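Local coordinates for protein carbohydrate oxidase (Microdochium nivale, PDB 3RJA) that oxidises the C1 hydroxyl of mono-, oligo- and polysaccharides to the lactone with FAD as cofactor, passing the electrons to molecular oxygen to give hydrogen peroxide, at residues A[183-188]-A[444-449]; A[276-279]-A[284-287]; A[338-343]-A[403-408]; A[358-363]-A[375-380]; A[433-438]-A[459-464]. One frame throughout, in Å; residues are numbered along the deposited sequence. Where two conformers were deposited one is given.

Interaction 1 (A[183-188]-A[444-449]); sequences LFWGIK and GENLAR
Trp185 and Arg449 meet plane on plane, and most of the contact follows from that pairing. Along helix 183-188, Leu183 and Phe184 face other parts of the chain, Leu183 reaching strand 172-176 and Phe184 lying near Val160. Trp185 is the residue that crosses. With CG anti to the backbone N (chi1 -176°), its indole projects from the helix toward 444-449. One face carries the Arg449 guanidinium at a centre separation of 3.5 Å, the two planes only 3° apart. Arg449 CZ sits over the five-membered ring, a cation-pi contact with its centroid at 3.5 Å, while Arg449 CD lies 3.6 Å from the six-membered centroid as a CH-pi contact, because the arginine chain runs extended from CG to NE across the indole. At the indole edge Trp185 CZ2 meets Asn446 OD1 at 3.5 Å, the amide plane standing steeply to the ring. The polar ends are satisfied nearby: Trp185 NE1 donates to Ala373 O, and Asn446 ND2 to Ala376 O. Replacing Trp185 by an alanine would probably leave the Arg449 guanidinium without its flat support and free to turn, and Ala373 O without its donor. Farther on, Ile187 packs on Phe194 and Lys188 NZ reaches Val160 O. Here a helix beside the strands of the FAD-binding domain is joined to helix 447-457 of the berberine-like region by a tryptophan–arginine cation-pi stack.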
# COMPACT_ATOMS: atom_id res chain seq x y z
N LEU A 183 -12.84 -16.80 -2.58
CA LEU A 183 -13.01 -15.35 -2.71
C LEU A 183 -12.11 -14.65 -1.69
O LEU A 183 -11.40 -13.70 -2.03
CB LEU A 183 -14.46 -14.95 -2.47
CG LEU A 183 -14.81 -13.46 -2.51
CD1 LEU A 183 -14.30 -12.78 -3.78
CD2 LEU A 183 -16.34 -13.27 -2.37
N PHE A 184 -12.15 -15.16 -0.46
CA PHE A 184 -11.34 -14.67 0.67
C PHE A 184 -9.84 -14.60 0.30
O PHE A 184 -9.15 -13.61 0.60
CB PHE A 184 -11.56 -15.59 1.88
CG PHE A 184 -11.05 -15.03 3.18
CD1 PHE A 184 -11.48 -13.78 3.63
CD2 PHE A 184 -10.17 -15.76 3.94
CE1 PHE A 184 -11.01 -13.26 4.82
CE2 PHE A 184 -9.69 -15.26 5.13
CZ PHE A 184 -10.14 -14.02 5.59
N TRP A 185 -9.36 -15.65 -0.37
CA TRP A 185 -7.97 -15.74 -0.80
C TRP A 185 -7.62 -14.59 -1.77
O TRP A 185 -6.60 -13.90 -1.59
CB TRP A 185 -7.74 -17.12 -1.47
CG TRP A 185 -6.33 -17.41 -1.89
CD1 TRP A 185 -5.36 -17.99 -1.12
CD2 TRP A 185 -5.73 -17.15 -3.16
NE1 TRP A 185 -4.19 -18.11 -1.84
CE2 TRP A 185 -4.39 -17.61 -3.10
CE3 TRP A 185 -6.19 -16.59 -4.37
CZ2 TRP A 185 -3.50 -17.55 -4.20
CZ3 TRP A 185 -5.30 -16.54 -5.48
CH2 TRP A 185 -3.98 -16.99 -5.37
N GLY A 186 -8.48 -14.40 -2.78
CA GLY A 186 -8.32 -13.30 -3.73
C GLY A 186 -8.44 -11.93 -3.10
O GLY A 186 -7.71 -11.01 -3.49
N ILE A 187 -9.36 -11.76 -2.14
CA ILE A 187 -9.54 -10.46 -1.52
C ILE A 187 -8.25 -10.08 -0.79
O ILE A 187 -7.83 -8.89 -0.79
CB ILE A 187 -10.75 -10.42 -0.55
CG1 ILE A 187 -12.09 -10.55 -1.31
CG2 ILE A 187 -10.74 -9.21 0.37
CD1 ILE A 187 -12.42 -9.47 -2.31
N LYS A 188 -7.60 -11.09 -0.21
CA LYS A 188 -6.38 -10.87 0.57
C LYS A 188 -5.11 -10.78 -0.28
O LYS A 188 -4.23 -11.66 -0.23
CB LYS A 188 -6.26 -11.88 1.71
CG LYS A 188 -7.31 -11.67 2.79
CD LYS A 188 -7.27 -12.71 3.92
CE LYS A 188 -5.94 -12.62 4.66
NZ LYS A 188 -5.96 -13.43 5.86
N GLY A 444 2.97 -12.54 -9.55
CA GLY A 444 3.96 -13.64 -9.44
C GLY A 444 3.34 -15.01 -9.59
O GLY A 444 2.57 -15.26 -10.54
N GLU A 445 3.62 -15.89 -8.63
CA GLU A 445 3.18 -17.30 -8.71
C GLU A 445 1.66 -17.46 -8.51
O GLU A 445 1.11 -18.54 -8.74
CB GLU A 445 3.97 -18.20 -7.74
CG GLU A 445 3.77 -17.88 -6.23
CD GLU A 445 4.49 -18.84 -5.29
OE1 GLU A 445 5.61 -18.53 -4.82
OE2 GLU A 445 3.92 -19.90 -4.98
N ASN A 446 0.98 -16.39 -8.09
CA ASN A 446 -0.46 -16.48 -7.80
C ASN A 446 -1.37 -16.00 -8.94
O ASN A 446 -2.60 -16.11 -8.86
CB ASN A 446 -0.79 -15.70 -6.52
CG ASN A 446 -0.31 -16.42 -5.27
OD1 ASN A 446 -0.20 -17.66 -5.26
ND2 ASN A 446 -0.04 -15.66 -4.20
N LEU A 447 -0.78 -15.46 -10.00
CA LEU A 447 -1.56 -14.92 -11.12
C LEU A 447 -2.53 -15.93 -11.77
O LEU A 447 -3.69 -15.59 -12.02
CB LEU A 447 -0.64 -14.32 -12.19
CG LEU A 447 -1.36 -13.74 -13.42
CD1 LEU A 447 -2.36 -12.64 -13.05
CD2 LEU A 447 -0.40 -13.22 -14.46
N ALA A 448 -2.05 -17.14 -12.07
CA ALA A 448 -2.90 -18.13 -12.74
C ALA A 448 -4.15 -18.46 -11.90
O ALA A 448 -5.25 -18.51 -12.43
CB ALA A 448 -2.11 -19.43 -13.09
N ARG A 449 -3.98 -18.68 -10.61
CA ARG A 449 -5.13 -18.87 -9.72
C ARG A 449 -6.06 -17.63 -9.69
O ARG A 449 -7.30 -17.78 -9.70
CB ARG A 449 -4.66 -19.24 -8.31
CG ARG A 449 -5.78 -19.59 -7.36
CD ARG A 449 -5.27 -20.15 -6.03
NE ARG A 449 -6.36 -20.11 -5.04
CZ ARG A 449 -6.30 -20.61 -3.80
NH1 ARG A 449 -5.19 -21.19 -3.37
NH2 ARG A 449 -7.36 -20.52 -3.00

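Interaction 2 (A[276-279]-A[284-287]); sequences PLLD and GYVV
Leu278 packs against Tyr285 and Val287 where helix 267-278 turns back into strand 286-293. Followed outward, the tyrosine shows how one ring can bridge so short a connection. Its CB points toward the helix end, and a chi1 of 64° sets CG between the backbone N and the carbonyl carbon, directing the ring at Leu278. Of the two ring carbons beside CZ, Tyr285 CE1 approaches Leu278 CD2 at 4.1 Å, and Tyr285 CE2 comes to 3.3 Å from Leu278 O. Farther out, Tyr285 CZ lies 4.0 Å from Leu278 CB. The hydroxyl ends the chain: Tyr285 OH is 3.6 Å from Leu278 CB and 3.1 Å from Leu278 O. The leucine and tyrosine side chains cross at about a right angle. Beyond CB, the leucine branches pass to the next inward-facing residue of the second segment, with Leu278 CD1 at 4.1 Å from Val287 CG2. A serine in place of Tyr285 would probably open a gap beside Leu278 CB and CD2 and remove the aromatic cover from the last turn of the helix. Val216 of strand 211-217 touches both Leu278 and Tyr285 and extends the apolar patch. This is a helix-to-strand connection at the margin of the eight-stranded antiparallel sheet, whose outermost strand 286-293 pairs with strand 211-217 and receives the helix end against Val287 and against Tyr285 just before the strand begins.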
# COMPACT_ATOMS: atom_id res chain seq x y z
N PRO A 276 24.72 -5.82 16.12
CA PRO A 276 25.35 -6.63 15.09
C PRO A 276 25.41 -5.93 13.75
O PRO A 276 26.37 -6.15 13.02
CB PRO A 276 24.44 -7.89 15.02
CG PRO A 276 23.94 -8.03 16.43
CD PRO A 276 23.67 -6.59 16.84
N LEU A 277 24.42 -5.08 13.45
CA LEU A 277 24.40 -4.32 12.20
C LEU A 277 25.34 -3.12 12.29
O LEU A 277 26.14 -2.87 11.36
CB LEU A 277 22.98 -3.85 11.85
CG LEU A 277 22.85 -3.02 10.53
CD1 LEU A 277 23.67 -3.63 9.39
CD2 LEU A 277 21.35 -2.88 10.08
N LEU A 278 25.22 -2.35 13.37
CA LEU A 278 26.12 -1.21 13.63
C LEU A 278 27.59 -1.64 13.52
O LEU A 278 28.40 -0.92 12.94
CB LEU A 278 25.83 -0.54 14.99
CG LEU A 278 24.39 -0.07 15.23
CD1 LEU A 278 24.23 0.50 16.65
CD2 LEU A 278 23.97 0.99 14.20
N ASP A 279 27.91 -2.84 14.03
CA ASP A 279 29.28 -3.42 13.90
C ASP A 279 29.73 -3.70 12.48
O ASP A 279 30.93 -3.77 12.22
CB ASP A 279 29.44 -4.72 14.71
CG ASP A 279 29.29 -4.50 16.19
OD1 ASP A 279 29.54 -3.37 16.65
OD2 ASP A 279 28.87 -5.45 16.89
N GLY A 284 31.71 5.78 10.16
CA GLY A 284 31.24 7.14 9.91
C GLY A 284 29.74 7.31 10.14
O GLY A 284 29.25 8.44 10.17
N TYR A 285 29.00 6.22 10.33
CA TYR A 285 27.56 6.35 10.63
C TYR A 285 27.41 7.08 11.94
O TYR A 285 28.33 7.08 12.76
CB TYR A 285 26.87 4.99 10.69
CG TYR A 285 27.36 4.10 11.79
CD1 TYR A 285 26.82 4.18 13.09
CD2 TYR A 285 28.37 3.16 11.55
CE1 TYR A 285 27.29 3.31 14.14
CE2 TYR A 285 28.84 2.30 12.58
CZ TYR A 285 28.30 2.39 13.85
OH TYR A 285 28.79 1.55 14.81
N VAL A 286 26.27 7.73 12.14
CA VAL A 286 25.96 8.32 13.44
C VAL A 286 24.58 7.85 13.87
O VAL A 286 23.58 8.13 13.18
CB VAL A 286 25.97 9.89 13.41
CG1 VAL A 286 25.55 10.46 14.80
CG2 VAL A 286 27.33 10.45 13.00
N VAL A 287 24.51 7.16 15.01
CA VAL A 287 23.25 6.80 15.63
C VAL A 287 22.54 8.05 16.18
O VAL A 287 23.08 8.76 17.03
CB VAL A 287 23.45 5.80 16.77
CG1 VAL A 287 22.10 5.43 17.39
CG2 VAL A 287 24.18 4.55 16.26

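Interaction 3 (A[338-343]-A[403-408]); sequences VDYYFD and FKFLDG
The short helical segments 338-343 and 403-408 run roughly antiparallel, at 147° between their N-to-C directions, with axes 11.4 Å apart at closest approach. Across that wide spacing Tyr340 does the reaching. Its CG is anti to the backbone N (chi1 -158°), which throws the ring across the interval so that its phenol end meets the backbone of the other helix. Tyr340 OH lies 2.7 Å from Phe405 O, a weak hydrogen bond whose assignment is not settled, since Lys404 O is also near at 3.4 Å. One ring face lies against the backbone of Gly408, Tyr340 CE2 coming to 3.4 Å from Gly408 C. The glycine allows this closeness: Tyr340 OH is 3.4 Å from Gly408 CA, and a CB there would point at the tyrosine and collide with its hydroxyl. The two helices belong to the part of the fold built on the eight-stranded antiparallel sheet, where Leu406 packs on strand 384-392 and Asp407 forms a salt bridge with Lys322 of strand 318-326. Phe405 adds the apolar side of the contact. Its ring crosses the tyrosine obliquely, Phe405 CD1 at 4.0 Å from Tyr340 CE1, and is itself held edge-to-face with Trp353. Trp409, the next residue after Gly408, stacks on Tyr340, giving the tyrosine a second aromatic neighbour on the same helix that receives its hydroxyl.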
# COMPACT_ATOMS: atom_id res chain seq x y z
N VAL A 338 23.68 1.05 -7.19
CA VAL A 338 24.58 2.06 -6.64
C VAL A 338 25.27 2.93 -7.72
O VAL A 338 25.46 4.13 -7.50
CB VAL A 338 25.59 1.41 -5.66
CG1 VAL A 338 26.68 2.39 -5.23
CG2 VAL A 338 24.82 0.86 -4.40
N ASP A 339 25.61 2.32 -8.87
CA ASP A 339 26.14 3.08 -10.03
C ASP A 339 25.16 4.21 -10.43
O ASP A 339 25.55 5.38 -10.52
CB ASP A 339 26.41 2.14 -11.22
CG ASP A 339 27.76 1.41 -11.11
OD1 ASP A 339 28.63 1.77 -10.29
OD2 ASP A 339 27.96 0.45 -11.87
N TYR A 340 23.89 3.84 -10.61
CA TYR A 340 22.82 4.78 -10.98
C TYR A 340 22.58 5.80 -9.87
O TYR A 340 22.44 6.98 -10.12
CB TYR A 340 21.54 3.97 -11.24
CG TYR A 340 20.51 4.67 -12.10
CD1 TYR A 340 19.54 5.50 -11.54
CD2 TYR A 340 20.50 4.48 -13.48
CE1 TYR A 340 18.57 6.13 -12.35
CE2 TYR A 340 19.54 5.08 -14.29
CZ TYR A 340 18.58 5.91 -13.72
OH TYR A 340 17.65 6.52 -14.53
N TYR A 341 22.54 5.32 -8.63
CA TYR A 341 22.38 6.18 -7.45
C TYR A 341 23.32 7.38 -7.55
O TYR A 341 22.88 8.55 -7.45
CB TYR A 341 22.75 5.35 -6.22
CG TYR A 341 22.40 5.88 -4.86
CD1 TYR A 341 21.90 7.19 -4.66
CD2 TYR A 341 22.56 5.06 -3.74
CE1 TYR A 341 21.59 7.65 -3.36
CE2 TYR A 341 22.27 5.52 -2.46
CZ TYR A 341 21.78 6.80 -2.27
OH TYR A 341 21.45 7.18 -0.99
N PHE A 342 24.61 7.09 -7.75
CA PHE A 342 25.67 8.12 -7.72
C PHE A 342 25.87 8.87 -9.04
O PHE A 342 26.06 10.08 -9.01
CB PHE A 342 27.00 7.57 -7.16
CG PHE A 342 27.00 7.42 -5.67
CD1 PHE A 342 26.44 6.27 -5.08
CD2 PHE A 342 27.50 8.42 -4.84
CE1 PHE A 342 26.40 6.13 -3.69
CE2 PHE A 342 27.46 8.28 -3.44
CZ PHE A 342 26.92 7.13 -2.86
N ASP A 343 25.81 8.16 -10.17
CA ASP A 343 26.04 8.78 -11.48
C ASP A 343 24.81 9.47 -12.09
O ASP A 343 24.96 10.41 -12.88
CB ASP A 343 26.60 7.77 -12.48
CG ASP A 343 27.86 7.06 -11.95
OD1 ASP A 343 28.53 7.60 -11.04
OD2 ASP A 343 28.17 5.97 -12.45
N PHE A 403 10.07 10.30 -16.89
CA PHE A 403 9.78 8.89 -16.58
C PHE A 403 11.05 8.03 -16.66
O PHE A 403 11.24 7.11 -15.86
CB PHE A 403 8.73 8.29 -17.52
CG PHE A 403 7.37 8.96 -17.42
CD1 PHE A 403 6.59 8.80 -16.30
CD2 PHE A 403 6.90 9.75 -18.47
CE1 PHE A 403 5.37 9.42 -16.19
CE2 PHE A 403 5.64 10.37 -18.39
CZ PHE A 403 4.87 10.22 -17.23
N LYS A 404 11.93 8.37 -17.60
CA LYS A 404 13.13 7.56 -17.82
C LYS A 404 14.04 7.50 -16.57
O LYS A 404 14.78 6.54 -16.41
CB LYS A 404 13.88 7.99 -19.09
CG LYS A 404 14.52 9.35 -19.05
CD LYS A 404 15.17 9.70 -20.41
CE LYS A 404 16.38 10.65 -20.25
NZ LYS A 404 16.04 11.97 -19.62
N PHE A 405 13.95 8.50 -15.69
CA PHE A 405 14.69 8.53 -14.43
C PHE A 405 14.36 7.29 -13.57
O PHE A 405 15.25 6.44 -13.34
CB PHE A 405 14.46 9.85 -13.67
CG PHE A 405 14.98 9.85 -12.24
CD1 PHE A 405 16.26 9.35 -11.94
CD2 PHE A 405 14.21 10.37 -11.21
CE1 PHE A 405 16.73 9.32 -10.60
CE2 PHE A 405 14.68 10.37 -9.91
CZ PHE A 405 15.94 9.84 -9.59
N LEU A 406 13.10 7.15 -13.11
CA LEU A 406 12.78 5.94 -12.33
C LEU A 406 12.86 4.67 -13.18
O LEU A 406 13.31 3.64 -12.69
CB LEU A 406 11.44 6.05 -11.59
CG LEU A 406 11.31 7.17 -10.53
CD1 LEU A 406 10.08 6.95 -9.65
CD2 LEU A 406 12.55 7.29 -9.66
N ASP A 407 12.46 4.73 -14.45
CA ASP A 407 12.55 3.55 -15.31
C ASP A 407 13.98 3.01 -15.35
O ASP A 407 14.20 1.79 -15.29
CB ASP A 407 12.12 3.90 -16.76
CG ASP A 407 10.60 4.03 -16.92
OD1 ASP A 407 9.83 3.74 -15.96
OD2 ASP A 407 10.19 4.39 -18.05
N GLY A 408 14.95 3.92 -15.47
CA GLY A 408 16.35 3.51 -15.55
C GLY A 408 16.86 2.92 -14.25
O GLY A 408 17.63 1.96 -14.25

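Interaction 4 (A[358-363]-A[375-380]); sequences DVHGGK and TAYPHR
His360 and Tyr377 meet rim to rim in the buried connection that follows strand 352-359 and leads into strand 384-392, neighbouring antiparallel strands of the eight-stranded sheet. The two side chains come from opposite directions, neither ring covering the other: their centroids are 5.8 Å apart and their planes differ by 28°. Each is met at its edge, close to its plane. The resulting hydrogen bond joins His360 NE2 and Tyr377 OH at 2.7 Å, and either could be the donor; at 146° it is somewhat bent. A chi1 of 173° places the histidine CG opposite its own backbone N, with the imidazole directed at the 375-380 loop. On the other imidazole nitrogen, His360 ND1 is bonded to Lys382 O, so both ring nitrogens have partners and the ring is fixed in rotation. The loop is in turn held by Arg380, whose NH2 donates to Thr375 OG1 at 3.2 Å, nearly straight and in the guanidinium plane, and also pairs with Asp158. The bound FAD is about 7 Å from the Tyr377 side chain. His379 brings its backbone to the same imidazole edge, where its O comes to 3.0 Å from His360 CE1.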
# COMPACT_ATOMS: atom_id res chain seq x y z
N ASP A 358 12.73 -1.18 2.15
CA ASP A 358 12.05 -1.74 3.32
C ASP A 358 12.43 -3.19 3.57
O ASP A 358 12.43 -4.01 2.67
CB ASP A 358 10.53 -1.60 3.19
CG ASP A 358 10.07 -0.19 3.48
OD1 ASP A 358 10.24 0.66 2.58
OD2 ASP A 358 9.60 0.09 4.61
N VAL A 359 12.77 -3.49 4.83
CA VAL A 359 13.07 -4.85 5.25
C VAL A 359 11.75 -5.62 5.45
O VAL A 359 11.12 -5.60 6.52
CB VAL A 359 14.00 -4.83 6.48
CG1 VAL A 359 14.18 -6.22 7.07
CG2 VAL A 359 15.37 -4.22 6.08
N HIS A 360 11.36 -6.31 4.39
CA HIS A 360 10.03 -6.92 4.22
C HIS A 360 10.09 -8.38 4.65
O HIS A 360 9.28 -8.82 5.45
CB HIS A 360 9.65 -6.75 2.72
CG HIS A 360 8.40 -7.45 2.27
ND1 HIS A 360 8.41 -8.75 1.79
CD2 HIS A 360 7.14 -7.00 2.12
CE1 HIS A 360 7.18 -9.09 1.42
NE2 HIS A 360 6.40 -8.04 1.59
N GLY A 361 11.07 -9.12 4.15
CA GLY A 361 11.24 -10.51 4.51
C GLY A 361 12.39 -10.71 5.48
O GLY A 361 12.74 -9.79 6.25
N GLY A 362 12.97 -11.92 5.46
CA GLY A 362 14.03 -12.24 6.39
C GLY A 362 13.54 -13.25 7.41
O GLY A 362 12.33 -13.38 7.65
N LYS A 363 14.48 -13.95 8.03
CA LYS A 363 14.18 -15.07 8.93
C LYS A 363 13.11 -14.75 10.00
O LYS A 363 12.18 -15.54 10.22
CB LYS A 363 15.47 -15.57 9.61
CG LYS A 363 15.32 -16.91 10.29
CD LYS A 363 15.87 -16.89 11.71
CE LYS A 363 17.20 -17.59 11.82
NZ LYS A 363 17.50 -17.89 13.25
N THR A 375 -2.44 -16.76 0.75
CA THR A 375 -3.27 -15.60 0.40
C THR A 375 -2.84 -15.18 -1.00
O THR A 375 -1.82 -15.67 -1.52
CB THR A 375 -3.08 -14.39 1.39
OG1 THR A 375 -1.82 -13.74 1.15
CG2 THR A 375 -3.15 -14.81 2.85
N ALA A 376 -3.61 -14.31 -1.63
CA ALA A 376 -3.26 -13.78 -2.95
C ALA A 376 -1.90 -13.06 -2.96
O ALA A 376 -1.23 -13.03 -4.00
CB ALA A 376 -4.35 -12.80 -3.44
N TYR A 377 -1.52 -12.46 -1.82
CA TYR A 377 -0.26 -11.69 -1.72
C TYR A 377 0.92 -12.57 -2.17
O TYR A 377 1.14 -13.65 -1.59
CB TYR A 377 -0.07 -11.17 -0.29
CG TYR A 377 1.07 -10.17 -0.15
CD1 TYR A 377 0.87 -8.82 -0.45
CD2 TYR A 377 2.35 -10.58 0.28
CE1 TYR A 377 1.91 -7.89 -0.31
CE2 TYR A 377 3.39 -9.68 0.41
CZ TYR A 377 3.17 -8.33 0.12
OH TYR A 377 4.20 -7.41 0.25
N PRO A 378 1.67 -12.13 -3.21
CA PRO A 378 2.68 -13.01 -3.86
C PRO A 378 4.13 -12.72 -3.50
O PRO A 378 5.03 -13.27 -4.15
CB PRO A 378 2.54 -12.64 -5.34
CG PRO A 378 2.15 -11.13 -5.29
CD PRO A 378 1.51 -10.87 -3.95
N HIS A 379 4.36 -11.85 -2.53
CA HIS A 379 5.73 -11.39 -2.28
C HIS A 379 6.34 -12.00 -1.01
O HIS A 379 7.30 -11.45 -0.46
CB HIS A 379 5.77 -9.86 -2.16
CG HIS A 379 5.12 -9.15 -3.30
ND1 HIS A 379 5.60 -9.23 -4.59
CD2 HIS A 379 4.06 -8.31 -3.33
CE1 HIS A 379 4.84 -8.47 -5.38
NE2 HIS A 379 3.90 -7.90 -4.63
N ARG A 380 5.78 -13.11 -0.53
CA ARG A 380 6.23 -13.68 0.77
C ARG A 380 7.69 -14.19 0.72
O ARG A 380 8.30 -14.41 1.77
CB ARG A 380 5.30 -14.81 1.24
CG ARG A 380 3.82 -14.42 1.37
CD ARG A 380 3.51 -13.36 2.47
NE ARG A 380 2.07 -13.15 2.54
CZ ARG A 380 1.39 -12.50 3.50
NH1 ARG A 380 2.00 -12.01 4.59
NH2 ARG A 380 0.06 -12.37 3.38

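Interaction 5 (A[433-438]-A[459-464]); sequences MDRDYA and PTDRFY
Arg435 grips Asp461 end-on in a bidentate salt bridge, their flat groups nearly coplanar at 20°. Asp461 OD2 takes two of the bonds, from Arg435 NH1 at 2.8 Å on its syn lone pair and from Arg435 NH2 at 3.0 Å. Asp461 OD1 accepts the third, also from Arg435 NH2 at 3.0 Å. Two backbone carbonyls also serve the guanidinium: Arg435 NE donates to Ala468 O, and Arg435 NH2 also to Val469 O, so NH2 shares its two hydrogens among three acceptors. This ties the first turn of helix 435-443, in the berberine-like region, to the type I beta turn from Asp461 to Tyr464. Asp434 is the N-cap of that helix, its OD1 accepting from Tyr437 N at 2.8 Å and 171°. Tyr464, at the other end of the turn, brings its ring against the arginine, Arg435 NH1 lying 3.4 Å from Tyr464 CE1 near the ring plane. Within the turn, Tyr464 N donates to Asp461 O, which also accepts from Lys62 NZ.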
# COMPACT_ATOMS: atom_id res chain seq x y z
N MET A 433 2.53 0.19 -17.63
CA MET A 433 2.71 -1.20 -18.03
C MET A 433 1.36 -1.72 -18.57
O MET A 433 0.30 -1.37 -18.03
CB MET A 433 3.15 -2.05 -16.84
CG MET A 433 4.55 -1.73 -16.24
SD MET A 433 4.96 -2.74 -14.76
CE MET A 433 3.74 -2.19 -13.57
N ASP A 434 1.38 -2.53 -19.63
CA ASP A 434 0.14 -3.04 -20.17
C ASP A 434 -0.45 -4.06 -19.19
O ASP A 434 0.25 -4.50 -18.28
CB ASP A 434 0.31 -3.59 -21.60
CG ASP A 434 1.13 -4.89 -21.68
OD1 ASP A 434 1.12 -5.73 -20.75
OD2 ASP A 434 1.76 -5.10 -22.73
N ARG A 435 -1.72 -4.43 -19.39
CA ARG A 435 -2.46 -5.31 -18.48
C ARG A 435 -1.78 -6.66 -18.19
O ARG A 435 -1.74 -7.13 -17.04
CB ARG A 435 -3.88 -5.55 -19.03
CG ARG A 435 -4.83 -6.18 -18.03
CD ARG A 435 -6.28 -6.20 -18.52
NE ARG A 435 -7.18 -6.77 -17.52
CZ ARG A 435 -8.49 -6.90 -17.68
NH1 ARG A 435 -9.08 -6.52 -18.82
NH2 ARG A 435 -9.23 -7.42 -16.71
N ASP A 436 -1.25 -7.30 -19.24
CA ASP A 436 -0.61 -8.60 -19.06
C ASP A 436 0.71 -8.51 -18.30
O ASP A 436 0.97 -9.33 -17.41
CB ASP A 436 -0.38 -9.30 -20.41
CG ASP A 436 -1.66 -9.55 -21.17
OD1 ASP A 436 -2.69 -9.91 -20.57
OD2 ASP A 436 -1.63 -9.34 -22.39
N TYR A 437 1.55 -7.56 -18.67
CA TYR A 437 2.85 -7.43 -18.02
C TYR A 437 2.66 -7.02 -16.56
O TYR A 437 3.28 -7.60 -15.67
CB TYR A 437 3.72 -6.41 -18.78
CG TYR A 437 5.12 -6.29 -18.22
CD1 TYR A 437 6.13 -7.19 -18.60
CD2 TYR A 437 5.46 -5.28 -17.33
CE1 TYR A 437 7.43 -7.07 -18.09
CE2 TYR A 437 6.77 -5.15 -16.82
CZ TYR A 437 7.74 -6.05 -17.20
OH TYR A 437 9.03 -5.92 -16.68
N ALA A 438 1.81 -6.02 -16.32
CA ALA A 438 1.60 -5.50 -14.96
C ALA A 438 1.13 -6.62 -14.04
O ALA A 438 1.68 -6.80 -12.96
CB ALA A 438 0.58 -4.37 -14.97
N PRO A 459 -16.62 -12.26 -14.37
CA PRO A 459 -16.38 -12.69 -15.76
C PRO A 459 -16.67 -11.60 -16.81
O PRO A 459 -16.07 -11.62 -17.90
CB PRO A 459 -17.30 -13.91 -15.93
CG PRO A 459 -18.41 -13.66 -14.93
CD PRO A 459 -17.69 -13.07 -13.75
N THR A 460 -17.53 -10.63 -16.50
CA THR A 460 -17.76 -9.56 -17.47
C THR A 460 -16.81 -8.37 -17.27
O THR A 460 -16.98 -7.33 -17.91
CB THR A 460 -19.21 -9.08 -17.49
OG1 THR A 460 -19.48 -8.35 -16.30
CG2 THR A 460 -20.20 -10.28 -17.65
N ASP A 461 -15.83 -8.51 -16.39
CA ASP A 461 -14.88 -7.41 -16.15
C ASP A 461 -15.65 -6.11 -15.76
O ASP A 461 -15.31 -5.01 -16.21
CB ASP A 461 -14.05 -7.18 -17.42
CG ASP A 461 -12.56 -6.99 -17.13
OD1 ASP A 461 -12.13 -6.98 -15.96
OD2 ASP A 461 -11.82 -6.83 -18.12
N ARG A 462 -16.69 -6.27 -14.95
CA ARG A 462 -17.53 -5.16 -14.49
C ARG A 462 -16.70 -4.14 -13.70
O ARG A 462 -16.97 -2.93 -13.74
CB ARG A 462 -18.67 -5.70 -13.62
CG ARG A 462 -19.54 -4.64 -12.93
CD ARG A 462 -20.35 -3.86 -13.93
NE ARG A 462 -21.22 -4.73 -14.73
CZ ARG A 462 -21.44 -4.55 -16.03
NH1 ARG A 462 -20.84 -3.55 -16.64
NH2 ARG A 462 -22.24 -5.36 -16.71
N PHE A 463 -15.71 -4.64 -12.97
CA PHE A 463 -14.85 -3.79 -12.15
C PHE A 463 -13.54 -3.43 -12.85
O PHE A 463 -12.57 -3.06 -12.20
CB PHE A 463 -14.57 -4.46 -10.81
CG PHE A 463 -15.81 -4.75 -10.00
CD1 PHE A 463 -16.61 -3.71 -9.52
CD2 PHE A 463 -16.14 -6.07 -9.66
CE1 PHE A 463 -17.76 -3.98 -8.75
CE2 PHE A 463 -17.28 -6.34 -8.87
CZ PHE A 463 -18.09 -5.29 -8.43
N TYR A 464 -13.53 -3.50 -14.19
CA TYR A 464 -12.32 -3.26 -14.98
C TYR A 464 -11.51 -2.03 -14.62
O TYR A 464 -12.05 -0.93 -14.35
CB TYR A 464 -12.70 -3.09 -16.44
CG TYR A 464 -11.56 -2.65 -17.34
CD1 TYR A 464 -10.61 -3.57 -17.82
CD2 TYR A 464 -11.41 -1.31 -17.70
CE1 TYR A 464 -9.56 -3.17 -18.66
CE2 TYR A 464 -10.35 -0.89 -18.53
CZ TYR A 464 -9.44 -1.81 -19.01
OH TYR A 464 -8.41 -1.38 -19.81

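Overall arrangement
Interactions 1 and 4 are buried, the first a cation-pi stack, the second a histidine–tyrosine hydrogen bond. They touch each other: Trp185 O and Ala376 N are probably hydrogen-bonded, and with Asn446 also against it the 375-380 loop meets both segments of interaction 1. Interaction 5 is at the surface and relies on charge; its helix 435-443 precedes helix 447-457 of interaction 1, and the two contacts alternate along the chain. Interactions 2 and 3 are partly buried, the first mainly apolar, the second using a phenol against backbone. Interactions 2 and 4 both reach the eight-stranded sheet, yet their centres lie 26 Å apart. Interaction 4 is nested within the loops closed by interactions 1 and 3.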